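Local coordinates for mannose-specific lectin 3 chain 2 (Crocus vernus, PDB 3MEZ), which probably binds mannose as one of the two kinds of chain in a heterotetrameric bulb-type plant lectin, at residues Gln13-Tyr16 with Gln20-Thr23; Asn18-Leu21 with Tyr26-Val29; Cys34-Thr39 with Cys59-Gly64; Val92-Ile97 with Val102-Ala107. All coordinates share one frame; numbering follows the deposited sequence.

The four contacts sample the three antiparallel sheets of a bulb-lectin beta-prism. Contact 1 and contact 2 share Gln-20 and Leu-21, and their centres are about 5 Å apart: the first crosses from sheet to sheet, the second pairs strands within one sheet. Contact 3, about 8 Å from contact 1 by centres, joins the same two sheets by a disulfide; the Met-15 N to Met-61 O distance of 3.0 Å marks the adjoining strands. Contact 4 is the hairpin of the third sheet, its centre about 15 Å from those of contacts 2 and 3. Leu-93 reaches Leu-28 there, CD1 to CD1 3.8 Å. Formic acid molecules, probably from the crystallisation liquor, lie near Cys-59 and Gln-96.

Contact 1 of 4, residues Gln13-Tyr16 with Gln20-Thr23; sequences QVMY and QLAT. Unlike the reference sequence in segment 13-16: Met-15 (reference Gln).
Met-15 lays its sulfur against the start of the strand 20-23, overlapping the backbone of Gln-20 and the branch point of Leu-21. Met-15 SD is 4.1 Å from Gln-20 C and 4.2 Å from Leu-21 CG. The touch is purely van der Waals: no hydrogen bond spans the two segments, and the nearest CA atoms, those of Met-15 and Gln-20, are still 7.0 Å apart. A single thioether bridges that gap. Its chain runs out nearly straight through chi2 (-171°) and then bends at chi3 (-74°), which puts SD at the front while CE turns off to the flank of the approach. Leu-21 answers with its isobutyl group, whereas the side chain of Gln-20 starts off in the other direction and offers Met-15 only its main chain. The result is a small, greasy junction of about 102 Å² at a corner of the beta-prism, where the chain leaves one sheet and enters the next within three residues. Strand 14-16 is outermost, within this chain, in the sheet containing 60-63, and Met-15 also packs on Met-61 there; Tyr-16 carries backbone hydrogen bonds on to the second subunit, another copy of this protein. Strand 20-23 is likewise outermost in the sheet containing 26-30, from which Met-30 reaches Met-15 as well. Leu-21 goes on to touch Leu-93 and Leu-95 of strand 92-95, so the third sheet closes in beside this corner.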
loop_
_atom_site.group_PDB
_atom_site.type_symbol
_atom_site.label_atom_id
_atom_site.label_comp_id
_atom_site.label_asym_id
_atom_site.label_seq_id
_atom_site.Cartn_x
_atom_site.Cartn_y
_atom_site.Cartn_z
ATOM N N GLN B 13 0.635 -7.626 0.966
ATOM C CA GLN B 13 0.750 -6.562 -0.011
ATOM C C GLN B 13 -0.042 -6.858 -1.313
ATOM O O GLN B 13 -0.249 -7.969 -1.699
ATOM C CB GLN B 13 2.211 -6.226 -0.364
ATOM C CG GLN B 13 3.017 -5.724 0.739
ATOM C CD GLN B 13 4.377 -5.189 0.311
ATOM O OE1 GLN B 13 5.130 -5.858 -0.299
ATOM N NE2 GLN B 13 4.653 -3.987 0.674
ATOM N N VAL B 14 -0.451 -5.811 -1.974
ATOM C CA VAL B 14 -1.196 -5.877 -3.202
ATOM C C VAL B 14 -0.628 -4.965 -4.297
ATOM O O VAL B 14 0.009 -4.023 -4.017
ATOM C CB VAL B 14 -2.668 -5.496 -2.991
ATOM C CG1 VAL B 14 -3.317 -6.366 -2.024
ATOM C CG2 VAL B 14 -2.772 -4.090 -2.559
ATOM N N MET B 15 -0.892 -5.296 -5.538
ATOM C CA MET B 15 -0.548 -4.471 -6.667
ATOM C C MET B 15 -1.757 -4.293 -7.576
ATOM O O MET B 15 -2.456 -5.225 -7.834
ATOM C CB MET B 15 0.583 -5.087 -7.456
ATOM C CG MET B 15 1.881 -5.174 -6.779
ATOM S SD MET B 15 3.226 -5.671 -7.883
ATOM C CE MET B 15 2.845 -7.293 -8.044
ATOM N N TYR B 16 -1.992 -3.079 -8.025
ATOM C CA TYR B 16 -3.075 -2.805 -8.924
ATOM C C TYR B 16 -2.822 -1.622 -9.854
ATOM O O TYR B 16 -1.984 -0.812 -9.603
ATOM C CB TYR B 16 -4.378 -2.648 -8.153
ATOM C CG TYR B 16 -4.336 -1.600 -7.092
ATOM C CD1 TYR B 16 -4.004 -1.912 -5.810
ATOM C CD2 TYR B 16 -4.598 -0.298 -7.383
ATOM C CE1 TYR B 16 -3.936 -0.992 -4.858
ATOM C CE2 TYR B 16 -4.536 0.649 -6.436
ATOM C CZ TYR B 16 -4.208 0.310 -5.173
ATOM O OH TYR B 16 -4.147 1.265 -4.261
ATOM N N GLN B 20 4.091 -2.163 -10.327
ATOM C CA GLN B 20 5.048 -3.163 -10.705
ATOM C C GLN B 20 6.154 -3.445 -9.708
ATOM O O GLN B 20 6.426 -2.670 -8.828
ATOM C CB GLN B 20 5.683 -2.824 -12.043
ATOM C CG GLN B 20 6.579 -1.639 -12.006
ATOM C CD GLN B 20 7.216 -1.293 -13.343
ATOM O OE1 GLN B 20 6.571 -1.187 -14.340
ATOM N NE2 GLN B 20 8.479 -1.101 -13.326
ATOM N N LEU B 21 6.768 -4.596 -9.911
ATOM C CA LEU B 21 8.081 -4.902 -9.427
ATOM C C LEU B 21 9.022 -4.747 -10.601
ATOM O O LEU B 21 8.634 -4.967 -11.705
ATOM C CB LEU B 21 8.190 -6.304 -8.903
ATOM C CG LEU B 21 7.269 -6.822 -7.822
ATOM C CD1 LEU B 21 7.546 -8.203 -7.462
ATOM C CD2 LEU B 21 7.260 -5.965 -6.624
ATOM N N ALA B 22 10.240 -4.325 -10.327
ATOM C CA ALA B 22 11.239 -4.066 -11.323
ATOM C C ALA B 22 12.627 -4.431 -10.851
ATOM O O ALA B 22 12.961 -4.158 -9.746
ATOM C CB ALA B 22 11.214 -2.633 -11.665
ATOM N N THR B 23 13.426 -5.022 -11.727
ATOM C CA THR B 23 14.864 -5.119 -11.579
ATOM C C THR B 23 15.547 -5.225 -12.925
ATOM O O THR B 23 15.096 -5.927 -13.772
ATOM C CB THR B 23 15.292 -6.260 -10.662
ATOM O OG1 THR B 23 16.693 -6.202 -10.444
ATOM C CG2 THR B 23 15.001 -7.535 -11.245
#

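Contact 2 of 4, residues Asn18-Leu21 with Tyr26-Val29; sequences NAQL and YSLV
The flat carboxamide of Gln-20 turns one face to Ser-27, whose CB sits beneath it 4.0 Å from Gln-20 CD. Val-29 CG2 lies on that same side but displaced toward the oxygen, 3.8 Å from Gln-20 OE1. Gln-20 gets there because its CG is wedged between the backbone N and the carbonyl carbon (chi1 69°), after which the chain extends and carries the amide across its two neighbours. The other methyl of Val-29, CG1, rests 3.8 Å from Asn-18 O, in the turn that leads into the strand. On the opposite face of the sheet Leu-21 and Leu-28 lie alongside one another, both directed into the interior, with Leu-21 CD1 4.2 Å from Leu-28 CD1. Between the faces the backbones make a hydrogen-bonded antiparallel pair: Leu-21 N donates to Leu-28 O at 3.0 Å, and Leu-28 N returns the bond to Leu-21 O at 2.8 Å. The oxygens also take CA-H contacts, Leu-28 O from Gln-20 CA and Leu-21 O from Ser-27 CA. This is the beta hairpin 20-23/26-30, and its two faces differ in chemistry. Gln-20, Ser-27 and Val-29 make a mixed, partly solvent-exposed surface, while Leu-21 and Leu-28 belong to the prism interior, where both meet Leu-93. The backbone bonds set the register, and the leucine pair implies a hydrophobic inner side.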
loop_
_atom_site.group_PDB
_atom_site.type_symbol
_atom_site.label_atom_id
_atom_site.label_comp_id
_atom_site.label_asym_id
_atom_site.label_seq_id
_atom_site.Cartn_x
_atom_site.Cartn_y
_atom_site.Cartn_z
ATOM N N ASN B 18 -1.425 -1.016 -12.814
ATOM C CA ASN B 18 -0.118 -0.858 -13.437
ATOM C C ASN B 18 1.064 -0.735 -12.491
ATOM O O ASN B 18 2.144 -0.515 -12.909
ATOM C CB ASN B 18 -0.105 0.281 -14.409
ATOM C CG ASN B 18 -1.157 0.160 -15.430
ATOM O OD1 ASN B 18 -1.305 -0.853 -16.039
ATOM N ND2 ASN B 18 -1.885 1.202 -15.631
ATOM N N ALA B 19 0.824 -0.967 -11.223
ATOM C CA ALA B 19 1.887 -1.100 -10.260
ATOM C C ALA B 19 2.815 -2.273 -10.638
ATOM O O ALA B 19 2.390 -3.199 -11.216
ATOM C CB ALA B 19 1.330 -1.311 -8.949
ATOM N N GLN B 20 4.091 -2.163 -10.327
ATOM C CA GLN B 20 5.048 -3.163 -10.705
ATOM C C GLN B 20 6.154 -3.445 -9.708
ATOM O O GLN B 20 6.426 -2.670 -8.828
ATOM C CB GLN B 20 5.683 -2.824 -12.043
ATOM C CG GLN B 20 6.579 -1.639 -12.006
ATOM C CD GLN B 20 7.216 -1.293 -13.343
ATOM O OE1 GLN B 20 6.571 -1.187 -14.340
ATOM N NE2 GLN B 20 8.479 -1.101 -13.326
ATOM N N LEU B 21 6.768 -4.596 -9.911
ATOM C CA LEU B 21 8.081 -4.902 -9.427
ATOM C C LEU B 21 9.022 -4.747 -10.601
ATOM O O LEU B 21 8.634 -4.967 -11.705
ATOM C CB LEU B 21 8.190 -6.304 -8.903
ATOM C CG LEU B 21 7.269 -6.822 -7.822
ATOM C CD1 LEU B 21 7.546 -8.203 -7.462
ATOM C CD2 LEU B 21 7.260 -5.965 -6.624
ATOM N N TYR B 26 13.796 -6.028 -16.340
ATOM C CA TYR B 26 12.617 -6.822 -16.029
ATOM C C TYR B 26 11.596 -6.037 -15.223
ATOM O O TYR B 26 11.932 -5.278 -14.386
ATOM C CB TYR B 26 12.975 -8.077 -15.242
ATOM C CG TYR B 26 13.929 -9.016 -15.903
ATOM C CD1 TYR B 26 15.226 -9.088 -15.502
ATOM C CD2 TYR B 26 13.533 -9.829 -16.922
ATOM C CE1 TYR B 26 16.085 -9.933 -16.094
ATOM C CE2 TYR B 26 14.381 -10.678 -17.514
ATOM C CZ TYR B 26 15.655 -10.729 -17.099
ATOM O OH TYR B 26 16.515 -11.552 -17.697
ATOM N N SER B 27 10.340 -6.268 -15.518
ATOM C CA SER B 27 9.244 -5.821 -14.694
ATOM C C SER B 27 8.107 -6.841 -14.560
ATOM O O SER B 27 7.806 -7.536 -15.472
ATOM C CB SER B 27 8.716 -4.510 -15.231
ATOM O OG SER B 27 8.243 -4.636 -16.533
ATOM N N LEU B 28 7.486 -6.901 -13.409
ATOM C CA LEU B 28 6.250 -7.616 -13.255
ATOM C C LEU B 28 5.157 -6.637 -13.006
ATOM O O LEU B 28 5.119 -6.090 -11.963
ATOM C CB LEU B 28 6.362 -8.502 -12.045
ATOM C CG LEU B 28 5.774 -9.887 -11.806
ATOM C CD1 LEU B 28 5.267 -10.057 -10.451
ATOM C CD2 LEU B 28 4.801 -10.354 -12.812
ATOM N N VAL B 29 4.260 -6.488 -13.962
ATOM C CA VAL B 29 3.172 -5.510 -13.920
ATOM C C VAL B 29 1.762 -6.103 -13.734
ATOM O O VAL B 29 1.354 -6.956 -14.455
ATOM C CB VAL B 29 3.122 -4.675 -15.211
ATOM C CG1 VAL B 29 2.142 -3.598 -15.082
ATOM C CG2 VAL B 29 4.456 -4.112 -15.565
#

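Contact 3 of 4, residues Cys34-Thr39 with Cys59-Gly64; sequences CNLVLT and CFMRLG
One covalent link and one apolar touch make up this contact, and no hydrogen bond passes between the two segments. The covalent part is the disulfide of Cys-34 and Cys-59, SG to SG 2.1 Å. Its torsion about the S-S bond is -87°, close to the relaxed right-angle value, and Cys-34 CB and Cys-59 CB stand 3.7 Å apart. The two half-cystines reach the bond differently: in Cys-34 the sulfur lies opposite the backbone N (chi1 -155°), whereas in Cys-59 it lies beside it. The apolar part comes two residues further along each segment, where Leu-36 CD1 faces Met-61 CE at 4.3 Å. These are the far ends of two side chains that meet across 8.0 Å between Leu-36 CA and Met-61 CA, a spacing far too wide for strand pairing. Segment 34-39 covers part of the region that in bulb-type lectins usually carries the mannose motif Gln-x-Asp-x-Asn-x-Val-x-Tyr; this chain keeps Asp-33, Asn-35 and Val-37 but has Arg-31 and Thr-39 at the two ends. Strand 36-40 lies between 26-30 and 45-49 in one sheet, and strand 60-63 between 14-16 and 69-72 in another. The disulfide therefore staples two walls of the prism together, with Leu-28, Met-15, Met-30, Leu-69 and Ile-71 gathered around the Leu-36 and Met-61 side chains.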
loop_
_atom_site.group_PDB
_atom_site.type_symbol
_atom_site.label_atom_id
_atom_site.label_comp_id
_atom_site.label_asym_id
_atom_site.label_seq_id
_atom_site.Cartn_x
_atom_site.Cartn_y
_atom_site.Cartn_z
ATOM N N CYS B 34 -6.278 -6.430 -16.026
ATOM C CA CYS B 34 -6.385 -7.639 -15.216
ATOM C C CYS B 34 -5.365 -8.730 -15.528
ATOM O O CYS B 34 -5.437 -9.771 -14.972
ATOM C CB CYS B 34 -7.798 -8.216 -15.224
ATOM S SG CYS B 34 -8.245 -9.210 -13.807
ATOM N N ASN B 35 -4.429 -8.425 -16.407
ATOM C CA ASN B 35 -3.333 -9.304 -16.777
ATOM C C ASN B 35 -2.059 -9.000 -15.990
ATOM O O ASN B 35 -1.636 -7.883 -15.918
ATOM C CB ASN B 35 -3.076 -9.237 -18.295
ATOM C CG ASN B 35 -2.362 -10.473 -18.850
ATOM O OD1 ASN B 35 -2.269 -11.472 -18.213
ATOM N ND2 ASN B 35 -1.865 -10.371 -20.050
ATOM N N LEU B 36 -1.466 -10.034 -15.431
ATOM C CA LEU B 36 -0.222 -9.925 -14.703
ATOM C C LEU B 36 0.873 -10.330 -15.641
ATOM O O LEU B 36 0.904 -11.427 -16.077
ATOM C CB LEU B 36 -0.214 -10.910 -13.566
ATOM C CG LEU B 36 0.511 -10.709 -12.243
ATOM C CD1 LEU B 36 1.106 -11.942 -11.698
ATOM C CD2 LEU B 36 1.447 -9.536 -12.168
ATOM N N VAL B 37 1.767 -9.431 -15.938
ATOM C CA VAL B 37 2.722 -9.660 -16.982
ATOM C C VAL B 37 4.165 -9.467 -16.557
ATOM O O VAL B 37 4.508 -8.488 -15.992
ATOM C CB VAL B 37 2.439 -8.755 -18.194
ATOM C CG1 VAL B 37 3.412 -9.014 -19.317
ATOM C CG2 VAL B 37 1.045 -8.945 -18.669
ATOM N N LEU B 38 5.010 -10.410 -16.893
ATOM C CA LEU B 38 6.399 -10.271 -16.639
ATOM C C LEU B 38 7.162 -10.071 -17.946
ATOM O O LEU B 38 7.158 -10.899 -18.793
ATOM C CB LEU B 38 6.845 -11.481 -15.880
ATOM C CG LEU B 38 8.277 -11.848 -15.718
ATOM C CD1 LEU B 38 9.150 -10.721 -15.988
ATOM C CD2 LEU B 38 8.520 -12.398 -14.408
ATOM N N THR B 39 7.809 -8.933 -18.078
ATOM C CA THR B 39 8.445 -8.570 -19.316
ATOM C C THR B 39 9.877 -8.128 -19.180
ATOM O O THR B 39 10.275 -7.699 -18.163
ATOM C CB THR B 39 7.740 -7.463 -19.999
ATOM O OG1 THR B 39 7.625 -6.375 -19.115
ATOM C CG2 THR B 39 6.419 -7.883 -20.415
ATOM N N CYS B 59 -8.969 -5.097 -11.102
ATOM C CA CYS B 59 -8.274 -6.267 -10.571
ATOM C C CYS B 59 -7.061 -5.930 -9.733
ATOM O O CYS B 59 -6.440 -4.941 -9.961
ATOM C CB CYS B 59 -7.856 -7.222 -11.687
ATOM S SG CYS B 59 -9.198 -7.846 -12.548
ATOM N N PHE B 60 -6.801 -6.752 -8.741
ATOM C CA PHE B 60 -5.628 -6.642 -7.913
ATOM C C PHE B 60 -4.951 -7.980 -7.702
ATOM O O PHE B 60 -5.587 -8.980 -7.662
ATOM C CB PHE B 60 -5.894 -5.929 -6.571
ATOM C CG PHE B 60 -6.743 -6.681 -5.598
ATOM C CD1 PHE B 60 -8.104 -6.606 -5.668
ATOM C CD2 PHE B 60 -6.191 -7.398 -4.580
ATOM C CE1 PHE B 60 -8.877 -7.235 -4.790
ATOM C CE2 PHE B 60 -6.971 -8.034 -3.702
ATOM C CZ PHE B 60 -8.338 -7.949 -3.809
ATOM N N MET B 61 -3.650 -7.937 -7.543
ATOM C CA MET B 61 -2.857 -9.069 -7.160
ATOM C C MET B 61 -2.402 -9.003 -5.699
ATOM O O MET B 61 -2.075 -7.982 -5.207
ATOM C CB MET B 61 -1.659 -9.216 -8.062
ATOM C CG MET B 61 -1.146 -10.565 -8.078
ATOM S SD MET B 61 0.144 -10.695 -6.911
ATOM C CE MET B 61 1.491 -10.104 -7.852
ATOM N N ARG B 62 -2.459 -10.139 -5.036
ATOM C CA ARG B 62 -2.134 -10.245 -3.649
ATOM C C ARG B 62 -1.333 -11.494 -3.360
ATOM O O ARG B 62 -1.688 -12.536 -3.774
ATOM C CB ARG B 62 -3.405 -10.237 -2.786
ATOM C CG ARG B 62 -3.187 -10.474 -1.314
ATOM C CD ARG B 62 -4.469 -10.474 -0.461
ATOM N NE ARG B 62 -4.280 -10.704 0.962
ATOM C CZ ARG B 62 -4.156 -11.891 1.536
ATOM N NH1 ARG B 62 -4.201 -12.968 0.824
ATOM N NH2 ARG B 62 -4.003 -12.007 2.817
ATOM N N LEU B 63 -0.285 -11.340 -2.585
ATOM C CA LEU B 63 0.479 -12.446 -2.094
ATOM C C LEU B 63 -0.041 -12.793 -0.711
ATOM O O LEU B 63 -0.078 -11.987 0.175
ATOM C CB LEU B 63 1.967 -12.110 -2.047
ATOM C CG LEU B 63 2.924 -13.113 -1.409
ATOM C CD1 LEU B 63 2.880 -14.402 -2.121
ATOM C CD2 LEU B 63 4.358 -12.616 -1.336
ATOM N N GLY B 64 -0.463 -14.034 -0.589
ATOM C CA GLY B 64 -1.051 -14.553 0.606
ATOM C C GLY B 64 -0.092 -15.098 1.640
ATOM O O GLY B 64 1.066 -15.123 1.434
#

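Contact 4 of 4, residues Val92-Ile97 with Val102-Ala107; sequences VLILQI and VVYGPA
Tyr-104 lies across from Val-92 in the beta hairpin 92-95/101-110 of the beta-prism, and its side chain runs back along the sheet surface toward Gln-96. From the start, Tyr-104 CB is 4.3 Å from Val-92 CG1. With CG beside the backbone N (chi1 -61°), the ring then passes Ile-94, whose CD1 comes within 3.8 Å of Tyr-104 CD1 and touches CE1 as well, the isoleucine running roughly perpendicular to the tyrosine side chain. Val-102 CG1 sits over one face of the Tyr-104 ring, 3.4 Å from its plane and nearer the ring's margin than its centre. At the phenol end OH meets the Gln-96 carboxamide, which approaches head-on and sits at the ring edge with its plane only 21° from that of the ring. Val-102 CG2 packs against the same amide.

Four backbone hydrogen bonds hold the ladder. Val-92 and Tyr-104 exchange two, of which Tyr-104 N to Val-92 O is 2.8 Å. Ile-94 and Val-102 exchange the others, with Ile-94 N to Val-102 O at 2.9 Å. Between these pairs Leu-93 and Val-103 form the non-hydrogen-bonded step, their side chains on the other face, where both touch Leu-63. Residues Val-102, Val-103, Tyr-104 and Ala-107 also pair with a strand of the chain of Mannose-specific lectin 3 chain 1, so the sheet continues across the interface with that chain. On the inner side, Leu-93 CD2 rests 3.9 Å from Val-103 CG2.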
loop_
_atom_site.group_PDB
_atom_site.type_symbol
_atom_site.label_atom_id
_atom_site.label_comp_id
_atom_site.label_asym_id
_atom_site.label_seq_id
_atom_site.Cartn_x
_atom_site.Cartn_y
_atom_site.Cartn_z
ATOM N N VAL B 92 7.503 -14.168 0.546
ATOM C CA VAL B 92 8.042 -13.119 -0.226
ATOM C C VAL B 92 8.073 -13.509 -1.702
ATOM O O VAL B 92 8.363 -14.598 -2.031
ATOM C CB VAL B 92 9.388 -12.734 0.383
ATOM C CG1 VAL B 92 10.515 -13.389 -0.300
ATOM C CG2 VAL B 92 9.504 -11.358 0.531
ATOM N N LEU B 93 7.667 -12.598 -2.551
ATOM C CA LEU B 93 7.760 -12.722 -3.992
ATOM C C LEU B 93 8.901 -11.806 -4.408
ATOM O O LEU B 93 8.834 -10.625 -4.193
ATOM C CB LEU B 93 6.497 -12.242 -4.654
ATOM C CG LEU B 93 5.975 -12.550 -6.065
ATOM C CD1 LEU B 93 5.425 -11.390 -6.858
ATOM C CD2 LEU B 93 6.855 -13.386 -6.892
ATOM N N ILE B 94 9.929 -12.379 -4.992
ATOM C CA ILE B 94 11.076 -11.651 -5.448
ATOM C C ILE B 94 11.206 -11.640 -6.967
ATOM O O ILE B 94 11.198 -12.645 -7.587
ATOM C CB ILE B 94 12.368 -12.234 -4.863
ATOM C CG1 ILE B 94 12.311 -12.326 -3.347
ATOM C CG2 ILE B 94 13.534 -11.425 -5.245
ATOM C CD1 ILE B 94 13.394 -13.011 -2.757
ATOM N N LEU B 95 11.355 -10.468 -7.548
ATOM C CA LEU B 95 11.685 -10.406 -8.947
ATOM C C LEU B 95 13.193 -10.407 -9.052
ATOM O O LEU B 95 13.831 -9.450 -8.796
ATOM C CB LEU B 95 11.098 -9.191 -9.628
ATOM C CG LEU B 95 11.316 -9.042 -11.120
ATOM C CD1 LEU B 95 10.663 -10.134 -11.881
ATOM C CD2 LEU B 95 10.867 -7.713 -11.631
ATOM N N GLN B 96 13.722 -11.560 -9.385
ATOM C CA GLN B 96 15.148 -11.812 -9.404
ATOM C C GLN B 96 15.934 -11.316 -10.624
ATOM O O GLN B 96 15.430 -11.204 -11.681
ATOM C CB GLN B 96 15.444 -13.296 -9.172
ATOM C CG GLN B 96 14.699 -13.944 -8.088
ATOM C CD GLN B 96 15.054 -15.380 -7.880
ATOM O OE1 GLN B 96 15.567 -16.029 -8.754
ATOM N NE2 GLN B 96 14.753 -15.874 -6.726
ATOM N N ILE B 97 17.224 -11.143 -10.431
ATOM C CA ILE B 97 18.121 -10.700 -11.482
ATOM C C ILE B 97 18.250 -11.667 -12.642
ATOM O O ILE B 97 18.596 -11.274 -13.677
ATOM C CB ILE B 97 19.518 -10.335 -10.991
ATOM C CG1 ILE B 97 20.167 -11.526 -10.349
ATOM C CG2 ILE B 97 19.488 -9.168 -10.052
ATOM C CD1 ILE B 97 21.569 -11.427 -10.239
ATOM N N VAL B 102 9.906 -15.400 -8.207
ATOM C CA VAL B 102 9.886 -16.511 -7.278
ATOM C C VAL B 102 9.282 -16.182 -5.905
ATOM O O VAL B 102 9.616 -15.216 -5.287
ATOM C CB VAL B 102 11.311 -17.089 -7.065
ATOM C CG1 VAL B 102 11.283 -18.402 -6.325
ATOM C CG2 VAL B 102 12.011 -17.226 -8.338
ATOM N N VAL B 103 8.418 -17.061 -5.450
ATOM C CA VAL B 103 7.841 -16.951 -4.138
ATOM C C VAL B 103 8.597 -17.881 -3.222
ATOM O O VAL B 103 8.762 -19.022 -3.540
ATOM C CB VAL B 103 6.372 -17.320 -4.095
ATOM C CG1 VAL B 103 5.848 -17.148 -2.741
ATOM C CG2 VAL B 103 5.580 -16.532 -5.071
ATOM N N TYR B 104 9.072 -17.344 -2.115
ATOM C CA TYR B 104 9.751 -18.054 -1.079
ATOM C C TYR B 104 9.038 -17.911 0.274
ATOM O O TYR B 104 8.704 -16.833 0.696
ATOM C CB TYR B 104 11.181 -17.546 -0.882
ATOM C CG TYR B 104 12.153 -17.643 -2.024
ATOM C CD1 TYR B 104 12.271 -16.644 -2.939
ATOM C CD2 TYR B 104 12.988 -18.713 -2.152
ATOM C CE1 TYR B 104 13.171 -16.732 -3.955
ATOM C CE2 TYR B 104 13.872 -18.805 -3.136
ATOM C CZ TYR B 104 13.980 -17.827 -4.051
ATOM O OH TYR B 104 14.888 -17.954 -5.022
ATOM N N GLY B 105 8.855 -19.021 0.951
ATOM C CA GLY B 105 8.436 -19.022 2.330
ATOM C C GLY B 105 8.091 -20.373 2.893
ATOM O O GLY B 105 8.173 -21.338 2.216
ATOM N N PRO B 106 7.686 -20.422 4.141
ATOM C CA PRO B 106 7.512 -19.257 5.000
ATOM C C PRO B 106 8.795 -18.751 5.619
ATOM O O PRO B 106 9.830 -19.290 5.351
ATOM C CB PRO B 106 6.626 -19.805 6.102
ATOM C CG PRO B 106 6.962 -21.179 6.168
ATOM C CD PRO B 106 7.298 -21.644 4.837
ATOM N N ALA B 107 8.717 -17.736 6.449
ATOM C CA ALA B 107 9.902 -17.222 7.052
ATOM C C ALA B 107 10.462 -18.265 7.980
ATOM O O ALA B 107 9.737 -18.858 8.748
ATOM C CB ALA B 107 9.622 -15.976 7.789
#